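Local coordinates for hypothetical protein MTH1187 (Methanothermobacter thermautotrophicus, PDB 1LXN) that is of unknown function but assembles as a homotetramer and may bind thiamine or a similar small molecule, at residues Lys31-Tyr36 and Glu46-Asp51; Thr7-Gly12 and Thr16-Tyr21; Glu55-Ala60 and Thr74-Asp79; Ile2-Thr7 and Asp51-Ala56. All blocks are in the same frame, centred on the assembly; numbering follows the deposited sequence.

Interaction 1: residues Lys31-Tyr36 and Glu46-Asp51; sequences KLNVRY and EAEDLD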
loop_
_atom_site.group_PDB
_atom_site.type_symbol
_atom_site.label_atom_id
_atom_site.label_comp_id
_atom_site.label_asym_id
_atom_site.label_seq_id
_atom_site.Cartn_x
_atom_site.Cartn_y
_atom_site.Cartn_z
ATOM N N LYS A 31 0.475 -11.728 1.575
ATOM C CA LYS A 31 1.401 -12.854 1.609
ATOM C C LYS A 31 2.803 -12.497 2.094
ATOM O O LYS A 31 3.589 -13.388 2.419
ATOM C CB LYS A 31 1.494 -13.502 0.227
ATOM C CG LYS A 31 0.153 -13.932 -0.344
ATOM C CD LYS A 31 0.343 -14.715 -1.632
ATOM C CE LYS A 31 -0.991 -15.010 -2.306
ATOM N NZ LYS A 31 -2.002 -15.457 -1.312
ATOM N N LEU A 32 3.120 -11.205 2.135
ATOM C CA LEU A 32 4.437 -10.764 2.586
ATOM C C LEU A 32 4.387 -10.395 4.057
ATOM O O LEU A 32 3.311 -10.260 4.631
ATOM C CB LEU A 32 4.931 -9.569 1.755
ATOM C CG LEU A 32 5.423 -9.861 0.325
ATOM C CD1 LEU A 32 6.552 -10.892 0.373
ATOM C CD2 LEU A 32 4.288 -10.380 -0.538
ATOM N N ASN A 33 5.551 -10.224 4.671
ATOM C CA ASN A 33 5.595 -9.892 6.085
ATOM C C ASN A 33 5.416 -8.404 6.376
ATOM O O ASN A 33 6.296 -7.760 6.940
ATOM C CB ASN A 33 6.902 -10.393 6.697
ATOM C CG ASN A 33 6.884 -10.345 8.209
ATOM O OD1 ASN A 33 5.898 -10.742 8.839
ATOM N ND2 ASN A 33 7.975 -9.869 8.808
ATOM N N VAL A 34 4.267 -7.862 5.985
ATOM C CA VAL A 34 3.962 -6.455 6.225
ATOM C C VAL A 34 2.575 -6.324 6.846
ATOM O O VAL A 34 1.739 -7.219 6.715
ATOM C CB VAL A 34 3.958 -5.631 4.913
ATOM C CG1 VAL A 34 5.308 -5.736 4.217
ATOM C CG2 VAL A 34 2.830 -6.113 3.996
ATOM N N ARG A 35 2.338 -5.219 7.539
ATOM C CA ARG A 35 1.023 -4.971 8.113
ATOM C C ARG A 35 0.383 -3.964 7.168
ATOM O O ARG A 35 1.072 -3.131 6.588
ATOM C CB ARG A 35 1.136 -4.379 9.516
ATOM C CG ARG A 35 1.566 -5.379 10.578
ATOM C CD ARG A 35 1.838 -4.690 11.910
ATOM N NE ARG A 35 2.193 -5.643 12.959
ATOM C CZ ARG A 35 2.687 -5.301 14.145
ATOM N NH1 ARG A 35 2.890 -4.020 14.437
ATOM N NH2 ARG A 35 2.982 -6.237 15.042
ATOM N N TYR A 36 -0.927 -4.046 6.992
ATOM C CA TYR A 36 -1.593 -3.120 6.094
ATOM C C TYR A 36 -2.924 -2.657 6.667
ATOM O O TYR A 36 -3.480 -3.273 7.576
ATOM C CB TYR A 36 -1.810 -3.781 4.726
ATOM C CG TYR A 36 -2.929 -4.802 4.700
ATOM C CD1 TYR A 36 -4.254 -4.408 4.508
ATOM C CD2 TYR A 36 -2.667 -6.156 4.900
ATOM C CE1 TYR A 36 -5.294 -5.341 4.517
ATOM C CE2 TYR A 36 -3.699 -7.096 4.914
ATOM C CZ TYR A 36 -5.009 -6.682 4.721
ATOM O OH TYR A 36 -6.028 -7.612 4.721
ATOM N N GLU A 46 3.052 -0.915 6.900
ATOM C CA GLU A 46 4.107 -0.828 7.901
ATOM C C GLU A 46 5.003 -2.025 7.604
ATOM O O GLU A 46 4.522 -3.151 7.423
ATOM C CB GLU A 46 3.560 -0.934 9.322
ATOM C CG GLU A 46 2.631 0.189 9.716
ATOM C CD GLU A 46 2.170 0.057 11.153
ATOM O OE1 GLU A 46 2.237 -1.071 11.685
ATOM O OE2 GLU A 46 1.732 1.069 11.742
ATOM N N ALA A 47 6.302 -1.776 7.528
ATOM C CA ALA A 47 7.256 -2.837 7.236
ATOM C C ALA A 47 8.471 -2.667 8.129
ATOM O O ALA A 47 8.715 -1.579 8.648
ATOM C CB ALA A 47 7.665 -2.772 5.762
ATOM N N GLU A 48 9.228 -3.744 8.308
ATOM C CA GLU A 48 10.425 -3.715 9.137
ATOM C C GLU A 48 11.662 -3.338 8.332
ATOM O O GLU A 48 12.679 -2.945 8.896
ATOM C CB GLU A 48 10.649 -5.079 9.791
ATOM C CG GLU A 48 9.750 -5.363 10.979
ATOM C CD GLU A 48 9.905 -6.789 11.484
ATOM O OE1 GLU A 48 9.430 -7.074 12.607
ATOM O OE2 GLU A 48 10.495 -7.623 10.754
ATOM N N ASP A 49 11.588 -3.478 7.016
ATOM C CA ASP A 49 12.721 -3.127 6.169
ATOM C C ASP A 49 12.269 -2.825 4.749
ATOM O O ASP A 49 11.182 -3.221 4.335
ATOM C CB ASP A 49 13.773 -4.247 6.183
ATOM C CG ASP A 49 13.226 -5.575 5.694
ATOM O OD1 ASP A 49 13.071 -5.755 4.471
ATOM O OD2 ASP A 49 12.948 -6.442 6.540
ATOM N N LEU A 50 13.107 -2.115 4.010
ATOM C CA LEU A 50 12.787 -1.728 2.646
ATOM C C LEU A 50 12.608 -2.891 1.692
ATOM O O LEU A 50 11.783 -2.812 0.782
ATOM C CB LEU A 50 13.855 -0.771 2.111
ATOM C CG LEU A 50 13.763 0.617 2.743
ATOM C CD1 LEU A 50 15.005 1.441 2.418
ATOM C CD2 LEU A 50 12.493 1.299 2.239
ATOM N N ASP A 51 13.370 -3.965 1.892
ATOM C CA ASP A 51 13.253 -5.135 1.030
ATOM C C ASP A 51 11.833 -5.716 1.050
ATOM O O ASP A 51 11.245 -5.916 -0.009
ATOM C CB ASP A 51 14.266 -6.223 1.429
ATOM C CG ASP A 51 15.676 -5.943 0.905
ATOM O OD1 ASP A 51 15.824 -5.160 -0.059
ATOM O OD2 ASP A 51 16.644 -6.524 1.444
HETATM O O HOH W 1 8.433 -6.078 7.124
#

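Interaction 2: residues Thr7-Gly12 and Thr16-Tyr21; sequences TVIPLG and TSLSSY. With SO4 (sulfate ion), chain E.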
loop_
_atom_site.group_PDB
_atom_site.type_symbol
_atom_site.label_atom_id
_atom_site.label_comp_id
_atom_site.label_asym_id
_atom_site.label_seq_id
_atom_site.Cartn_x
_atom_site.Cartn_y
_atom_site.Cartn_z
ATOM N N THR A 7 -1.053 2.690 -3.820
ATOM C CA THR A 7 -2.269 2.735 -4.618
ATOM C C THR A 7 -1.907 2.108 -5.959
ATOM O O THR A 7 -0.971 2.549 -6.629
ATOM C CB THR A 7 -2.779 4.177 -4.864
ATOM O OG1 THR A 7 -1.978 4.797 -5.875
ATOM C CG2 THR A 7 -2.688 5.012 -3.587
ATOM N N VAL A 8 -2.619 1.048 -6.321
ATOM C CA VAL A 8 -2.399 0.367 -7.589
ATOM C C VAL A 8 -3.667 0.652 -8.377
ATOM O O VAL A 8 -4.746 0.203 -8.003
ATOM C CB VAL A 8 -2.235 -1.153 -7.394
ATOM C CG1 VAL A 8 -1.900 -1.814 -8.727
ATOM C CG2 VAL A 8 -1.141 -1.433 -6.374
ATOM N N ILE A 9 -3.540 1.410 -9.460
ATOM C CA ILE A 9 -4.699 1.786 -10.255
ATOM C C ILE A 9 -4.638 1.275 -11.690
ATOM O O ILE A 9 -3.822 1.724 -12.485
ATOM C CB ILE A 9 -4.854 3.329 -10.289
ATOM C CG1 ILE A 9 -4.815 3.891 -8.863
ATOM C CG2 ILE A 9 -6.161 3.711 -10.968
ATOM C CD1 ILE A 9 -4.896 5.412 -8.784
ATOM N N PRO A 10 -5.494 0.306 -12.032
ATOM C CA PRO A 10 -5.482 -0.212 -13.403
ATOM C C PRO A 10 -6.164 0.815 -14.299
ATOM O O PRO A 10 -7.152 1.430 -13.898
ATOM C CB PRO A 10 -6.270 -1.516 -13.286
ATOM C CG PRO A 10 -7.255 -1.213 -12.179
ATOM C CD PRO A 10 -6.407 -0.467 -11.169
ATOM N N LEU A 11 -5.622 1.012 -15.497
ATOM C CA LEU A 11 -6.168 1.975 -16.448
ATOM C C LEU A 11 -6.744 1.280 -17.692
ATOM O O LEU A 11 -6.253 0.236 -18.110
ATOM C CB LEU A 11 -5.065 2.953 -16.863
ATOM C CG LEU A 11 -4.303 3.659 -15.732
ATOM C CD1 LEU A 11 -3.235 4.572 -16.324
ATOM C CD2 LEU A 11 -5.279 4.471 -14.885
ATOM N N GLY A 12 -7.780 1.870 -18.284
ATOM C CA GLY A 12 -8.396 1.283 -19.463
ATOM C C GLY A 12 -9.153 0.011 -19.120
ATOM O O GLY A 12 -9.235 -0.916 -19.920
ATOM N N THR A 16 -15.756 1.789 -14.118
ATOM C CA THR A 16 -15.351 2.759 -13.110
ATOM C C THR A 16 -15.279 2.133 -11.725
ATOM O O THR A 16 -14.964 2.806 -10.744
ATOM C CB THR A 16 -16.320 3.946 -13.063
ATOM O OG1 THR A 16 -17.659 3.452 -12.937
ATOM C CG2 THR A 16 -16.191 4.789 -14.335
ATOM N N SER A 17 -15.580 0.845 -11.643
ATOM C CA SER A 17 -15.514 0.147 -10.365
ATOM C C SER A 17 -14.210 -0.646 -10.350
ATOM O O SER A 17 -14.049 -1.589 -11.119
ATOM C CB SER A 17 -16.707 -0.791 -10.207
ATOM O OG SER A 17 -16.564 -1.549 -9.017
ATOM N N LEU A 18 -13.290 -0.259 -9.467
ATOM C CA LEU A 18 -11.974 -0.893 -9.378
ATOM C C LEU A 18 -11.717 -1.757 -8.136
ATOM O O LEU A 18 -10.614 -2.276 -7.961
ATOM C CB LEU A 18 -10.899 0.197 -9.444
ATOM C CG LEU A 18 -11.047 1.266 -10.539
ATOM C CD1 LEU A 18 -9.891 2.241 -10.447
ATOM C CD2 LEU A 18 -11.086 0.610 -11.922
ATOM N N SER A 19 -12.725 -1.915 -7.285
ATOM C CA SER A 19 -12.591 -2.686 -6.051
ATOM C C SER A 19 -12.045 -4.102 -6.158
ATOM O O SER A 19 -11.295 -4.540 -5.283
ATOM C CB SER A 19 -13.932 -2.738 -5.322
ATOM O OG SER A 19 -14.276 -1.453 -4.854
ATOM N N SER A 20 -12.426 -4.831 -7.204
ATOM C CA SER A 20 -11.948 -6.198 -7.358
ATOM C C SER A 20 -10.469 -6.203 -7.706
ATOM O O SER A 20 -9.736 -7.119 -7.326
ATOM C CB SER A 20 -12.752 -6.935 -8.438
ATOM O OG SER A 20 -14.110 -7.037 -8.049
ATOM N N TYR A 21 -10.035 -5.184 -8.440
ATOM C CA TYR A 21 -8.630 -5.081 -8.810
ATOM C C TYR A 21 -7.811 -4.757 -7.563
ATOM O O TYR A 21 -6.739 -5.322 -7.353
ATOM C CB TYR A 21 -8.424 -3.982 -9.855
ATOM C CG TYR A 21 -8.654 -4.435 -11.276
ATOM C CD1 TYR A 21 -7.803 -5.362 -11.877
ATOM C CD2 TYR A 21 -9.706 -3.920 -12.029
ATOM C CE1 TYR A 21 -7.993 -5.758 -13.190
ATOM C CE2 TYR A 21 -9.902 -4.313 -13.350
ATOM C CZ TYR A 21 -9.043 -5.228 -13.922
ATOM O OH TYR A 21 -9.228 -5.610 -15.232
HETATM S S SO4 E . -17.103 -0.184 -6.314
HETATM O O1 SO4 E . -17.322 0.338 -5.019
HETATM O O2 SO4 E . -18.010 0.464 -7.192
HETATM O O3 SO4 E . -17.384 -1.574 -6.237
HETATM O O4 SO4 E . -15.776 -0.033 -6.780
#

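Interaction 3: residues Glu55-Ala60 and Thr74-Asp79; sequences EAVKAA and TTLKID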
loop_
_atom_site.group_PDB
_atom_site.type_symbol
_atom_site.label_atom_id
_atom_site.label_comp_id
_atom_site.label_asym_id
_atom_site.label_seq_id
_atom_site.Cartn_x
_atom_site.Cartn_y
_atom_site.Cartn_z
ATOM N N GLU A 55 9.098 -5.816 -2.048
ATOM C CA GLU A 55 8.565 -7.093 -2.502
ATOM C C GLU A 55 7.034 -7.073 -2.414
ATOM O O GLU A 55 6.355 -7.605 -3.288
ATOM C CB GLU A 55 9.120 -8.253 -1.665
ATOM C CG GLU A 55 10.613 -8.532 -1.862
ATOM C CD GLU A 55 10.975 -8.857 -3.307
ATOM O OE1 GLU A 55 10.327 -9.744 -3.913
ATOM O OE2 GLU A 55 11.917 -8.226 -3.839
ATOM N N ALA A 56 6.492 -6.460 -1.366
ATOM C CA ALA A 56 5.040 -6.391 -1.216
ATOM C C ALA A 56 4.434 -5.507 -2.311
ATOM O O ALA A 56 3.373 -5.821 -2.860
ATOM C CB ALA A 56 4.667 -5.854 0.161
ATOM N N VAL A 57 5.114 -4.410 -2.632
ATOM C CA VAL A 57 4.642 -3.497 -3.667
ATOM C C VAL A 57 4.701 -4.151 -5.044
ATOM O O VAL A 57 3.771 -4.007 -5.835
ATOM C CB VAL A 57 5.460 -2.176 -3.670
ATOM C CG1 VAL A 57 5.085 -1.309 -4.881
ATOM C CG2 VAL A 57 5.184 -1.408 -2.376
ATOM N N LYS A 58 5.786 -4.866 -5.336
ATOM C CA LYS A 58 5.896 -5.547 -6.625
ATOM C C LYS A 58 4.790 -6.586 -6.739
ATOM O O LYS A 58 4.153 -6.716 -7.781
ATOM C CB LYS A 58 7.253 -6.246 -6.778
ATOM C CG LYS A 58 8.394 -5.323 -7.179
ATOM C CD LYS A 58 9.703 -6.082 -7.380
ATOM C CE LYS A 58 10.208 -6.683 -6.075
ATOM N NZ LYS A 58 11.561 -7.302 -6.217
ATOM N N ALA A 59 4.558 -7.319 -5.659
ATOM C CA ALA A 59 3.526 -8.345 -5.649
ATOM C C ALA A 59 2.138 -7.759 -5.925
ATOM O O ALA A 59 1.367 -8.317 -6.710
ATOM C CB ALA A 59 3.529 -9.075 -4.313
ATOM N N ALA A 60 1.827 -6.636 -5.281
ATOM C CA ALA A 60 0.529 -5.999 -5.459
ATOM C C ALA A 60 0.371 -5.535 -6.900
ATOM O O ALA A 60 -0.662 -5.768 -7.525
ATOM C CB ALA A 60 0.378 -4.826 -4.497
ATOM N N THR A 74 0.891 2.716 -10.630
ATOM C CA THR A 74 1.135 2.506 -9.213
ATOM C C THR A 74 1.889 3.634 -8.529
ATOM O O THR A 74 2.879 4.165 -9.051
ATOM C CB THR A 74 1.886 1.175 -8.998
ATOM O OG1 THR A 74 1.033 0.097 -9.388
ATOM C CG2 THR A 74 2.287 0.993 -7.543
ATOM N N THR A 75 1.408 3.984 -7.344
ATOM C CA THR A 75 2.001 5.045 -6.552
ATOM C C THR A 75 2.393 4.503 -5.179
ATOM O O THR A 75 1.632 3.777 -4.537
ATOM C CB THR A 75 1.007 6.220 -6.379
ATOM O OG1 THR A 75 0.721 6.795 -7.661
ATOM C CG2 THR A 75 1.591 7.292 -5.473
ATOM N N LEU A 76 3.597 4.851 -4.746
ATOM C CA LEU A 76 4.097 4.423 -3.453
ATOM C C LEU A 76 4.728 5.611 -2.745
ATOM O O LEU A 76 5.574 6.299 -3.310
ATOM C CB LEU A 76 5.147 3.324 -3.625
ATOM C CG LEU A 76 5.863 2.871 -2.349
ATOM C CD1 LEU A 76 4.887 2.141 -1.442
ATOM C CD2 LEU A 76 7.041 1.967 -2.709
ATOM N N LYS A 77 4.292 5.862 -1.516
ATOM C CA LYS A 77 4.845 6.936 -0.706
ATOM C C LYS A 77 5.491 6.246 0.479
ATOM O O LYS A 77 4.864 5.416 1.135
ATOM C CB LYS A 77 3.756 7.878 -0.185
ATOM C CG LYS A 77 2.996 8.651 -1.241
ATOM C CD LYS A 77 2.118 9.732 -0.595
ATOM C CE LYS A 77 1.219 9.165 0.508
ATOM N NZ LYS A 77 0.370 10.203 1.172
ATOM N N ILE A 78 6.744 6.582 0.751
ATOM C CA ILE A 78 7.462 5.989 1.864
ATOM C C ILE A 78 7.911 7.054 2.861
ATOM O O ILE A 78 8.532 8.054 2.487
ATOM C CB ILE A 78 8.727 5.230 1.389
ATOM C CG1 ILE A 78 8.366 4.199 0.320
ATOM C CG2 ILE A 78 9.390 4.539 2.574
ATOM C CD1 ILE A 78 9.569 3.464 -0.244
ATOM N N ASP A 79 7.579 6.841 4.127
ATOM C CA ASP A 79 7.994 7.747 5.190
ATOM C C ASP A 79 8.929 6.897 6.047
ATOM O O ASP A 79 8.485 6.087 6.850
ATOM C CB ASP A 79 6.792 8.214 6.016
ATOM C CG ASP A 79 7.182 9.219 7.100
ATOM O OD1 ASP A 79 6.317 9.572 7.925
ATOM O OD2 ASP A 79 8.351 9.663 7.126
#

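Interaction 4: residues Ile2-Thr7 and Asp51-Ala56; sequences ITAELT and DELMEA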
loop_
_atom_site.group_PDB
_atom_site.type_symbol
_atom_site.label_atom_id
_atom_site.label_comp_id
_atom_site.label_asym_id
_atom_site.label_seq_id
_atom_site.Cartn_x
_atom_site.Cartn_y
_atom_site.Cartn_z
ATOM N N ILE A 2 8.891 1.164 9.128
ATOM C CA ILE A 2 8.681 2.040 7.979
ATOM C C ILE A 2 7.181 2.156 7.684
ATOM O O ILE A 2 6.460 1.155 7.715
ATOM C CB ILE A 2 9.389 1.474 6.716
ATOM C CG1 ILE A 2 10.875 1.255 7.001
ATOM C CG2 ILE A 2 9.224 2.424 5.546
ATOM C CD1 ILE A 2 11.637 0.595 5.854
ATOM N N THR A 3 6.709 3.372 7.421
ATOM C CA THR A 3 5.298 3.570 7.081
ATOM C C THR A 3 5.207 3.976 5.615
ATOM O O THR A 3 6.078 4.676 5.090
ATOM C CB THR A 3 4.613 4.667 7.946
ATOM O OG1 THR A 3 5.384 5.876 7.898
ATOM C CG2 THR A 3 4.454 4.194 9.390
ATOM N N ALA A 4 4.148 3.539 4.951
ATOM C CA ALA A 4 3.984 3.846 3.543
ATOM C C ALA A 4 2.534 3.765 3.114
ATOM O O ALA A 4 1.670 3.322 3.868
ATOM C CB ALA A 4 4.824 2.871 2.708
ATOM N N GLU A 5 2.282 4.204 1.889
ATOM C CA GLU A 5 0.955 4.145 1.305
ATOM C C GLU A 5 1.102 3.663 -0.126
ATOM O O GLU A 5 1.981 4.119 -0.861
ATOM C CB GLU A 5 0.268 5.512 1.312
ATOM C CG GLU A 5 -1.083 5.465 0.624
ATOM C CD GLU A 5 -1.918 6.703 0.864
ATOM O OE1 GLU A 5 -3.058 6.748 0.353
ATOM O OE2 GLU A 5 -1.443 7.627 1.560
ATOM N N LEU A 6 0.229 2.747 -0.522
ATOM C CA LEU A 6 0.276 2.188 -1.861
ATOM C C LEU A 6 -1.069 2.250 -2.566
ATOM O O LEU A 6 -2.100 1.911 -1.983
ATOM C CB LEU A 6 0.723 0.727 -1.783
ATOM C CG LEU A 6 0.614 -0.060 -3.088
ATOM C CD1 LEU A 6 1.686 0.411 -4.074
ATOM C CD2 LEU A 6 0.762 -1.546 -2.784
ATOM N N THR A 7 -1.053 2.690 -3.820
ATOM C CA THR A 7 -2.269 2.735 -4.618
ATOM C C THR A 7 -1.907 2.108 -5.959
ATOM O O THR A 7 -0.971 2.549 -6.629
ATOM C CB THR A 7 -2.779 4.177 -4.864
ATOM O OG1 THR A 7 -1.978 4.797 -5.875
ATOM C CG2 THR A 7 -2.688 5.012 -3.587
ATOM N N ASP A 51 13.370 -3.965 1.892
ATOM C CA ASP A 51 13.253 -5.135 1.030
ATOM C C ASP A 51 11.833 -5.716 1.050
ATOM O O ASP A 51 11.245 -5.916 -0.009
ATOM C CB ASP A 51 14.266 -6.223 1.429
ATOM C CG ASP A 51 15.676 -5.943 0.905
ATOM O OD1 ASP A 51 15.824 -5.160 -0.059
ATOM O OD2 ASP A 51 16.644 -6.524 1.444
ATOM N N GLU A 52 11.283 -5.980 2.237
ATOM C CA GLU A 52 9.930 -6.538 2.342
ATOM C C GLU A 52 8.911 -5.629 1.674
ATOM O O GLU A 52 8.049 -6.092 0.921
ATOM C CB GLU A 52 9.498 -6.731 3.801
ATOM C CG GLU A 52 9.953 -8.016 4.444
ATOM C CD GLU A 52 9.548 -9.266 3.674
ATOM O OE1 GLU A 52 8.343 -9.619 3.640
ATOM O OE2 GLU A 52 10.459 -9.895 3.103
ATOM N N LEU A 53 9.001 -4.336 1.976
ATOM C CA LEU A 53 8.089 -3.363 1.398
ATOM C C LEU A 53 8.122 -3.417 -0.133
ATOM O O LEU A 53 7.071 -3.521 -0.767
ATOM C CB LEU A 53 8.433 -1.953 1.887
ATOM C CG LEU A 53 7.536 -0.822 1.375
ATOM C CD1 LEU A 53 6.071 -1.116 1.681
ATOM C CD2 LEU A 53 7.957 0.480 2.040
HETATM N N MSE A 54 9.313 -3.354 -0.724
HETATM C CA MSE A 54 9.426 -3.398 -2.182
HETATM C C MSE A 54 8.847 -4.706 -2.734
HETATM O O MSE A 54 8.191 -4.711 -3.774
HETATM C CB MSE A 54 10.887 -3.261 -2.634
HETATM C CG MSE A 54 11.587 -1.961 -2.225
HETATM SE SE MSE A 54 10.524 -0.366 -2.533
HETATM C CE MSE A 54 10.166 0.094 -0.689
ATOM N N GLU A 55 9.098 -5.816 -2.048
ATOM C CA GLU A 55 8.565 -7.093 -2.502
ATOM C C GLU A 55 7.034 -7.073 -2.414
ATOM O O GLU A 55 6.355 -7.605 -3.288
ATOM C CB GLU A 55 9.120 -8.253 -1.665
ATOM C CG GLU A 55 10.613 -8.532 -1.862
ATOM C CD GLU A 55 10.975 -8.857 -3.307
ATOM O OE1 GLU A 55 10.327 -9.744 -3.913
ATOM O OE2 GLU A 55 11.917 -8.226 -3.839
ATOM N N ALA A 56 6.492 -6.460 -1.366
ATOM C CA ALA A 56 5.040 -6.391 -1.216
ATOM C C ALA A 56 4.434 -5.507 -2.311
ATOM O O ALA A 56 3.373 -5.821 -2.860
ATOM C CB ALA A 56 4.667 -5.854 0.161
#

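Interaction 1: residues Lys31-Tyr36 and Glu46-Asp51
At the open end of the β hairpin made by strands 35-39 and 42-47, R35 pairs with E46 as an antiparallel hydrogen-bonded pair. R35 N donates to E46 O at 3.0 Å, nearly straight at 165° and in the plane of the carbonyl; E46 N returns a bond of the same length to R35 O, its donor tilted 28° from that carbonyl plane. Both side chains leave on the same face of the sheet. R35 runs extended from CG to NE, and this lays its CD 3.6 Å from E46 OE1, which sits at the edge of the guanidinium and near its plane. NH1 of R35 remains 4.1 Å from that oxygen, too far for a salt bridge, and the two flat groups are turned 43° apart. The other carboxylate oxygen of E46, OE2, accepts a bond from the backbone N of L88. Beyond the pair, V34 places CG1 4.1 Å from A47 CB. The strands then part: N33 is the centre of an inverse gamma turn, and a water fills in, donating to N33 O at 2.7 Å and accepting from E48 N. Nearby, the N33 amide and the E48 carboxylate, their planes nearly perpendicular, approach with ND2 and OE2 3.9 Å apart. D49 starts helix 50-66 as its N-cap, OD1 accepting from E52 N. The backbone thus carries the grip, directly at one pair and through water two residues further on, whereas the opposite charges of R35 and E46 probably add a softer attraction at the surface.

Interaction 2: residues Thr7-Gly12 and Thr16-Tyr21
P10 and Y21 make the aromatic part of this contact. CG of the proline ring lies over one face of the tyrosine, 4.0 Å from the ring centroid and 28° off its normal, a CH-pi contact displaced toward the root of the side chain: Y21 CG is the ring atom nearest to P10 CG, at 3.6 Å. The tyrosine reaches this place with CG anti to its carbonyl carbon (chi1 -85°), and P10 CB lies over the middle of that face.

Aliphatic contacts extend the patch through L18, whose two methyls divide the work. CD1 meets I9 CG2 at 4.0 Å, and CD2 rests 4.3 Å from P10 CG. V64 of helix 50-66 touches both P10 and Y21.

The polar side faces elsewhere, and no hydrogen bond links the two segments. S19 OG donates to O4 of a sulfate ion at 2.8 Å; the ion, probably from the crystallisation liquor, also lies close to S17, but that approach is too short to interpret.

Strand 2-10 and helix 19-29 follow each other in the chain, and this apolar seam joins the end of one to the beginning of the other: the first β-α unit of a ferredoxin-like βαββαβ fold.

Interaction 3: residues Glu55-Ala60 and Thr74-Asp79
V57 touches L76 with a single methyl group, CG2, set against the forked end of the leucine: CD1 lies at 3.7 Å and CD2 at 3.9 Å, so the methyl sits against both branches. The valine's second branch, CG1, turns toward T74 and comes only within 4.5 Å of its CG2. Each contact is purely apolar, and the backbones stay well apart, with the CA atoms of V57 and L76 7.9 Å from each other.

A torsion and a polar neighbour set the strand residues in place. CG of L76 stands opposite its backbone N (chi1 174°), extending the side chain from the strand toward the helix. T74 has its hydroxyl OG1 hydrogen-bonded to H61 ND1, one turn beyond V57 on the same helix, which ties the strand to the helix beside the apolar touch. Separately, away from the strand, K58 NZ forms a salt bridge with E55 OE2 at 2.6 Å, meeting the carboxylate from above its plane.

Strand 72-79 is an outermost strand of the sheet within this chain, paired with strand 2-10. Helix 50-66 lies over both strands, A60 touching L6, and its A56 and A60 also meet L29 of helix 19-29.

Interaction 4: residues Ile2-Thr7 and Asp51-Ala56
L53 enters the sheet face between I2 and A4, and one of its methyls does all the close touching. CD2 lies 4.0 Å from A4 CB and 4.2 Å from I2 CG2. The leucine has CG opposite its backbone N (chi1 -179°), which carries the branched end from the helix toward the strand; the CB atoms of I2 and A4 point toward it. At A4 the leucine methyl meets a bare CB, consistent with a close approach to the strand. All three residues are buried, and L53 also touches L45 and A47 on the next strand, so its end is lodged over two neighbouring strands.

Away from this point the packing soon thins. L6 points toward the helix, yet its side chain stays 5.0 Å from the segment 51-56 and packs instead on V57 and A60 a turn further along. M54, present as selenomethionine, leaves the helix away from the strand, and its end reaches I78 on strand 72-79. D51 and E55 are exposed on the outer side of the helix, while E52 uses OE1 to accept a bond from N33 N. On the far side of segment 2-7, T3 and E5 turn away from the helix, and E5 OE2 forms a salt bridge with K77 NZ.

Within 2-7, I2, A4 and L6 lie under the helix and T3 and E5 on the far face, as expected for an inner strand of a ferredoxin-like α/β sandwich, in which helices 19-29 and 50-66 cover one face of an antiparallel sheet.

From the N terminus, strand 2-10 opens interaction 4 and runs straight into interaction 2, which closes the short loop to helix 19-29. After that helix, interaction 1 closes the hairpin of strands 35-39 and 42-47 and leads into helix 50-66. Interaction 4 closes only there, at 51-56, so that interactions 1 and 2 are nested within its loop, in series and on opposite sides of the chain's centre. Interaction 3 begins where interaction 4 ends, sharing E55 and A56, and closes on strand 72-79. Helix 50-66 is thereby tied to an inner and an outer strand, while A47 O and I2 N join interactions 1 and 4 across the sheet.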